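PDB 5V9X: ATP-dependent DNA helicase from Mycobacterium smegmatis, which couples ATP hydrolysis to 3'-to-5' movement along a single-stranded DNA tracking strand and unwinds RNA:DNA hybrids. Local coordinates for residues S274-V279 against E304-R309. Residues are numbered along the deposited sequence; the frame is centred on the assembly and turned at random.
Sequences SIWPDV and ERLTSR. With nucleotides of chain B.
R305 meets W276 through a cation-pi contact: its CZ lies 4.5 Å from the centroid of the five-membered indole ring and only 11° off the ring normal. The guanidinium nevertheless does not lie flat on the indole. The two planes are 80° apart, and R305 presents an edge, with NH2 3.7 Å from W276 CD1 and displaced toward the rim of the ring. A bend at chi3 in the arginine chain brings the group to this position.

The apolar part of the contact is smaller. The benzo side of the indole approaches L306 obliquely, with W276 CZ3 4.3 Å from L306 CD2. No hydrogen bond joins the two segments directly.

Instead, the DNA backbone supplies a shared polar partner. W276 NE1 donates to OP2 of DC4 of chain B at 2.7 Å, though the bend at the hydrogen (140°) shows that the bond is not straight. R305 NH1 adds a weak bond of 3.4 Å to the same OP2, so one phosphate oxygen joins the indole edge to the guanidinium edge, and the positive charge probably favours the phosphate here. One nucleotide away, OP1 of DC3 of chain B accepts a nearly straight bond from I275 N at 2.9 Å. S274 OG takes a weak capping bond from W276 N. Consecutive phosphates of the tracking strand are thus gripped by I275 N and W276 NE1, with R305 assisting at the second.

The indole also touches K431 in a nearby loop. Helices 276-288 and 300-318, which carry the two segments, precede and follow strand 292-296 in the chain. L306 additionally packs on E280 of helix 276-288 and on V380 of strand 378-381, in the parallel sheet that also holds 292-296, an arrangement consistent with the second RecA-like domain of a superfamily 2 helicase, here contacting the tracking-strand backbone.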
ATOM      1  N   SER A 274     -12.897 -25.036  12.487  1.00 86.70           N
ATOM      2  CA  SER A 274     -12.024 -24.027  11.909  1.00 73.41           C
ATOM      3  C   SER A 274     -10.650 -24.120  12.561  1.00 65.79           C
ATOM      4  O   SER A 274     -10.447 -24.853  13.535  1.00 61.15           O
ATOM      5  CB  SER A 274     -12.622 -22.625  12.082  1.00 70.73           C
ATOM      6  OG  SER A 274     -11.914 -21.657  11.330  1.00 68.62           O
ATOM      7  N   ILE A 275      -9.697 -23.367  12.001  1.00 59.92           N
ATOM      8  CA  ILE A 275      -8.368 -23.241  12.597  1.00 56.00           C
ATOM      9  C   ILE A 275      -8.265 -22.024  13.507  1.00 56.58           C
ATOM     10  O   ILE A 275      -7.288 -21.904  14.264  1.00 60.40           O
ATOM     11  CB  ILE A 275      -7.285 -23.183  11.498  1.00 54.75           C
ATOM     12  CG1 ILE A 275      -5.884 -23.399  12.085  1.00 52.04           C
ATOM     13  CG2 ILE A 275      -7.361 -21.861  10.746  1.00 55.73           C
ATOM     14  CD1 ILE A 275      -4.770 -23.366  11.057  1.00 46.33           C
ATOM     15  N   TRP A 276      -9.253 -21.130  13.477  1.00 54.62           N
ATOM     16  CA  TRP A 276      -9.196 -19.922  14.300  1.00 54.72           C
ATOM     17  C   TRP A 276      -9.064 -20.204  15.793  1.00 55.56           C
ATOM     18  O   TRP A 276      -8.239 -19.541  16.446  1.00 54.29           O
ATOM     19  CB  TRP A 276     -10.421 -19.049  14.009  1.00 52.86           C
ATOM     20  CG  TRP A 276     -10.363 -18.356  12.690  1.00 48.61           C
ATOM     21  CD1 TRP A 276     -11.202 -18.537  11.631  1.00 46.42           C
ATOM     22  CD2 TRP A 276      -9.408 -17.370  12.282  1.00 46.99           C
ATOM     23  NE1 TRP A 276     -10.834 -17.720  10.591  1.00 47.26           N
ATOM     24  CE2 TRP A 276      -9.734 -16.994  10.966  1.00 45.16           C
ATOM     25  CE3 TRP A 276      -8.311 -16.766  12.905  1.00 49.01           C
ATOM     26  CZ2 TRP A 276      -9.003 -16.042  10.259  1.00 40.73           C
ATOM     27  CZ3 TRP A 276      -7.586 -15.822  12.202  1.00 49.03           C
ATOM     28  CH2 TRP A 276      -7.935 -15.469  10.892  1.00 45.81           C
ATOM     29  N   PRO A 277      -9.824 -21.129  16.400  1.00 55.60           N
ATOM     30  CA  PRO A 277      -9.669 -21.347  17.852  1.00 55.18           C
ATOM     31  C   PRO A 277      -8.246 -21.657  18.301  1.00 57.97           C
ATOM     32  O   PRO A 277      -7.794 -21.109  19.315  1.00 59.68           O
ATOM     33  CB  PRO A 277     -10.620 -22.520  18.118  1.00 57.69           C
ATOM     34  CG  PRO A 277     -11.679 -22.361  17.104  1.00 56.33           C
ATOM     35  CD  PRO A 277     -10.972 -21.890  15.867  1.00 54.56           C
ATOM     36  N   ASP A 278      -7.523 -22.515  17.575  1.00 56.18           N
ATOM     37  CA  ASP A 278      -6.155 -22.833  17.975  1.00 54.93           C
ATOM     38  C   ASP A 278      -5.208 -21.672  17.708  1.00 54.99           C
ATOM     39  O   ASP A 278      -4.243 -21.477  18.456  1.00 59.61           O
ATOM     40  CB  ASP A 278      -5.670 -24.085  17.249  1.00 57.97           C
ATOM     41  CG  ASP A 278      -6.647 -25.234  17.361  1.00 69.78           C
ATOM     42  OD1 ASP A 278      -7.734 -25.143  16.753  1.00 73.93           O
ATOM     43  OD2 ASP A 278      -6.333 -26.226  18.056  1.00 77.47           O
ATOM     44  N   VAL A 279      -5.460 -20.901  16.648  1.00 55.11           N
ATOM     45  CA  VAL A 279      -4.659 -19.708  16.383  1.00 54.29           C
ATOM     46  C   VAL A 279      -4.859 -18.685  17.492  1.00 55.67           C
ATOM     47  O   VAL A 279      -3.894 -18.185  18.082  1.00 56.92           O
ATOM     48  CB  VAL A 279      -5.014 -19.119  15.004  1.00 49.97           C
ATOM     49  CG1 VAL A 279      -4.353 -17.764  14.814  1.00 41.42           C
ATOM     50  CG2 VAL A 279      -4.608 -20.080  13.895  1.00 47.09           C
ATOM     51  N   GLU A 304     -11.656  -6.375  14.352  1.00 46.53           N
ATOM     52  CA  GLU A 304     -12.748  -6.383  15.321  1.00 48.51           C
ATOM     53  C   GLU A 304     -13.033  -7.798  15.809  1.00 52.15           C
ATOM     54  O   GLU A 304     -13.264  -8.018  17.005  1.00 60.70           O
ATOM     55  CB  GLU A 304     -14.009  -5.774  14.708  1.00 50.85           C
ATOM     56  CG  GLU A 304     -13.898  -4.307  14.324  1.00 56.15           C
ATOM     57  CD  GLU A 304     -13.883  -3.382  15.526  1.00 66.18           C
ATOM     58  OE1 GLU A 304     -13.318  -2.274  15.414  1.00 66.59           O
ATOM     59  OE2 GLU A 304     -14.437  -3.761  16.582  1.00 72.01           O
ATOM     60  N   ARG A 305     -13.018  -8.770  14.895  1.00 52.29           N
ATOM     61  CA  ARG A 305     -13.287 -10.157  15.262  1.00 55.88           C
ATOM     62  C   ARG A 305     -12.253 -10.680  16.250  1.00 52.96           C
ATOM     63  O   ARG A 305     -12.602 -11.186  17.322  1.00 57.00           O
ATOM     64  CB  ARG A 305     -13.307 -11.031  14.011  1.00 67.72           C
ATOM     65  CG  ARG A 305     -14.677 -11.304  13.433  1.00 77.71           C
ATOM     66  CD  ARG A 305     -14.581 -12.475  12.478  1.00 83.20           C
ATOM     67  NE  ARG A 305     -13.962 -13.624  13.133  1.00 88.36           N
ATOM     68  CZ  ARG A 305     -13.399 -14.642  12.490  1.00 92.97           C
ATOM     69  NH1 ARG A 305     -13.368 -14.658  11.164  1.00 92.86           N
ATOM     70  NH2 ARG A 305     -12.862 -15.643  13.175  1.00 95.92           N
ATOM     71  N   LEU A 306     -10.969 -10.579  15.895  1.00 41.79           N
ATOM     72  CA  LEU A 306      -9.916 -11.108  16.756  1.00 43.10           C
ATOM     73  C   LEU A 306      -9.919 -10.432  18.118  1.00 52.01           C
ATOM     74  O   LEU A 306      -9.742 -11.097  19.146  1.00 58.31           O
ATOM     75  CB  LEU A 306      -8.556 -10.947  16.081  1.00 41.75           C
ATOM     76  CG  LEU A 306      -8.216 -12.000  15.029  1.00 50.63           C
ATOM     77  CD1 LEU A 306      -6.949 -11.622  14.281  1.00 50.57           C
ATOM     78  CD2 LEU A 306      -8.066 -13.366  15.685  1.00 55.45           C
ATOM     79  N   THR A 307     -10.125  -9.113  18.149  1.00 49.43           N
ATOM     80  CA  THR A 307     -10.201  -8.412  19.427  1.00 51.67           C
ATOM     81  C   THR A 307     -11.314  -8.979  20.300  1.00 57.64           C
ATOM     82  O   THR A 307     -11.147  -9.127  21.517  1.00 58.91           O
ATOM     83  CB  THR A 307     -10.411  -6.918  19.194  1.00 50.67           C
ATOM     84  OG1 THR A 307      -9.419  -6.435  18.282  1.00 49.34           O
ATOM     85  CG2 THR A 307     -10.300  -6.158  20.502  1.00 36.79           C
ATOM     86  N   SER A 308     -12.459  -9.306  19.695  1.00 59.37           N
ATOM     87  CA  SER A 308     -13.526  -9.967  20.439  1.00 58.59           C
ATOM     88  C   SER A 308     -13.064 -11.318  20.971  1.00 58.67           C
ATOM     89  O   SER A 308     -13.313 -11.655  22.134  1.00 61.18           O
ATOM     90  CB  SER A 308     -14.759 -10.140  19.551  1.00 63.24           C
ATOM     91  OG  SER A 308     -15.099  -8.931  18.894  1.00 68.71           O
ATOM     92  N   ARG A 309     -12.377 -12.098  20.136  1.00 54.69           N
ATOM     93  CA  ARG A 309     -11.977 -13.442  20.537  1.00 56.93           C
ATOM     94  C   ARG A 309     -10.892 -13.403  21.608  1.00 60.04           C
ATOM     95  O   ARG A 309     -10.987 -14.103  22.624  1.00 64.65           O
ATOM     96  CB  ARG A 309     -11.498 -14.230  19.318  1.00 54.13           C
ATOM     97  CG  ARG A 309     -12.505 -14.295  18.187  1.00 55.54           C
ATOM     98  CD  ARG A 309     -13.769 -15.024  18.601  1.00 63.76           C
ATOM     99  NE  ARG A 309     -14.770 -14.992  17.540  1.00 74.42           N
ATOM    100  CZ  ARG A 309     -15.781 -14.130  17.491  1.00 78.06           C
ATOM    101  NH1 ARG A 309     -15.935 -13.229  18.453  1.00 71.93           N
ATOM    102  NH2 ARG A 309     -16.640 -14.172  16.482  1.00 81.83           N
TER
ATOM    103  P    DC B   3     -11.368 -22.053   8.268  1.00106.68           P
ATOM    104  OP1  DC B   3     -10.511 -22.274   9.454  1.00102.70           O
ATOM    105  OP2  DC B   3     -12.793 -21.701   8.445  1.00107.07           O
ATOM    106  O5'  DC B   3     -10.667 -20.928   7.367  1.00 94.28           O
ATOM    107  C5'  DC B   3     -10.088 -19.784   7.999  1.00 85.21           C
ATOM    108  C4'  DC B   3      -9.835 -18.656   7.008  1.00 81.83           C
ATOM    109  O4'  DC B   3      -8.992 -19.126   5.922  1.00 85.04           O
ATOM    110  C3'  DC B   3     -11.081 -18.054   6.354  1.00 84.37           C
ATOM    111  O3'  DC B   3     -10.955 -16.633   6.290  1.00 86.79           O
ATOM    112  C2'  DC B   3     -11.062 -18.672   4.957  1.00 86.74           C
ATOM    113  C1'  DC B   3      -9.568 -18.749   4.693  1.00 85.33           C
ATOM    114  N1   DC B   3      -9.187 -19.757   3.663  1.00 81.27           N
ATOM    115  C2   DC B   3      -8.778 -19.332   2.393  1.00 87.87           C
ATOM    116  O2   DC B   3      -8.743 -18.121   2.142  1.00 79.29           O
ATOM    117  N3   DC B   3      -8.431 -20.263   1.470  1.00 87.58           N
ATOM    118  C4   DC B   3      -8.480 -21.560   1.778  1.00 91.26           C
ATOM    119  N4   DC B   3      -8.130 -22.441   0.836  1.00105.65           N
ATOM    120  C5   DC B   3      -8.895 -22.010   3.067  1.00 89.94           C
ATOM    121  C6   DC B   3      -9.232 -21.084   3.969  1.00 84.97           C
ATOM    122  P    DC B   4     -11.808 -15.690   7.274  1.00 81.22           P
ATOM    123  OP1  DC B   4     -11.164 -14.356   7.277  1.00 69.66           O
ATOM    124  OP2  DC B   4     -11.991 -16.419   8.547  1.00 80.67           O
ATOM    125  O5'  DC B   4     -13.231 -15.555   6.549  1.00 88.56           O
ATOM    126  C5'  DC B   4     -13.349 -14.831   5.324  1.00 91.48           C
ATOM    127  C4'  DC B   4     -14.432 -15.432   4.441  1.00 98.47           C
ATOM    128  O4'  DC B   4     -14.275 -16.861   4.413  1.00101.79           O
ATOM    129  C3'  DC B   4     -15.863 -15.190   4.916  1.00104.77           C
ATOM    130  O3'  DC B   4     -16.448 -14.115   4.181  1.00111.43           O
ATOM    131  C2'  DC B   4     -16.597 -16.519   4.643  1.00107.35           C
ATOM    132  C1'  DC B   4     -15.509 -17.443   4.086  1.00106.68           C
ATOM    133  N1   DC B   4     -15.544 -18.821   4.664  1.00106.03           N
ATOM    134  C2   DC B   4     -16.274 -19.828   4.020  1.00108.36           C
ATOM    135  O2   DC B   4     -16.882 -19.560   2.976  1.00110.25           O
ATOM    136  N3   DC B   4     -16.293 -21.073   4.561  1.00105.04           N
ATOM    137  C4   DC B   4     -15.622 -21.322   5.687  1.00 98.79           C
ATOM    138  N4   DC B   4     -15.671 -22.563   6.182  1.00 98.20           N
ATOM    139  C5   DC B   4     -14.873 -20.309   6.357  1.00 98.95           C
ATOM    140  C6   DC B   4     -14.861 -19.087   5.815  1.00100.30           C
TER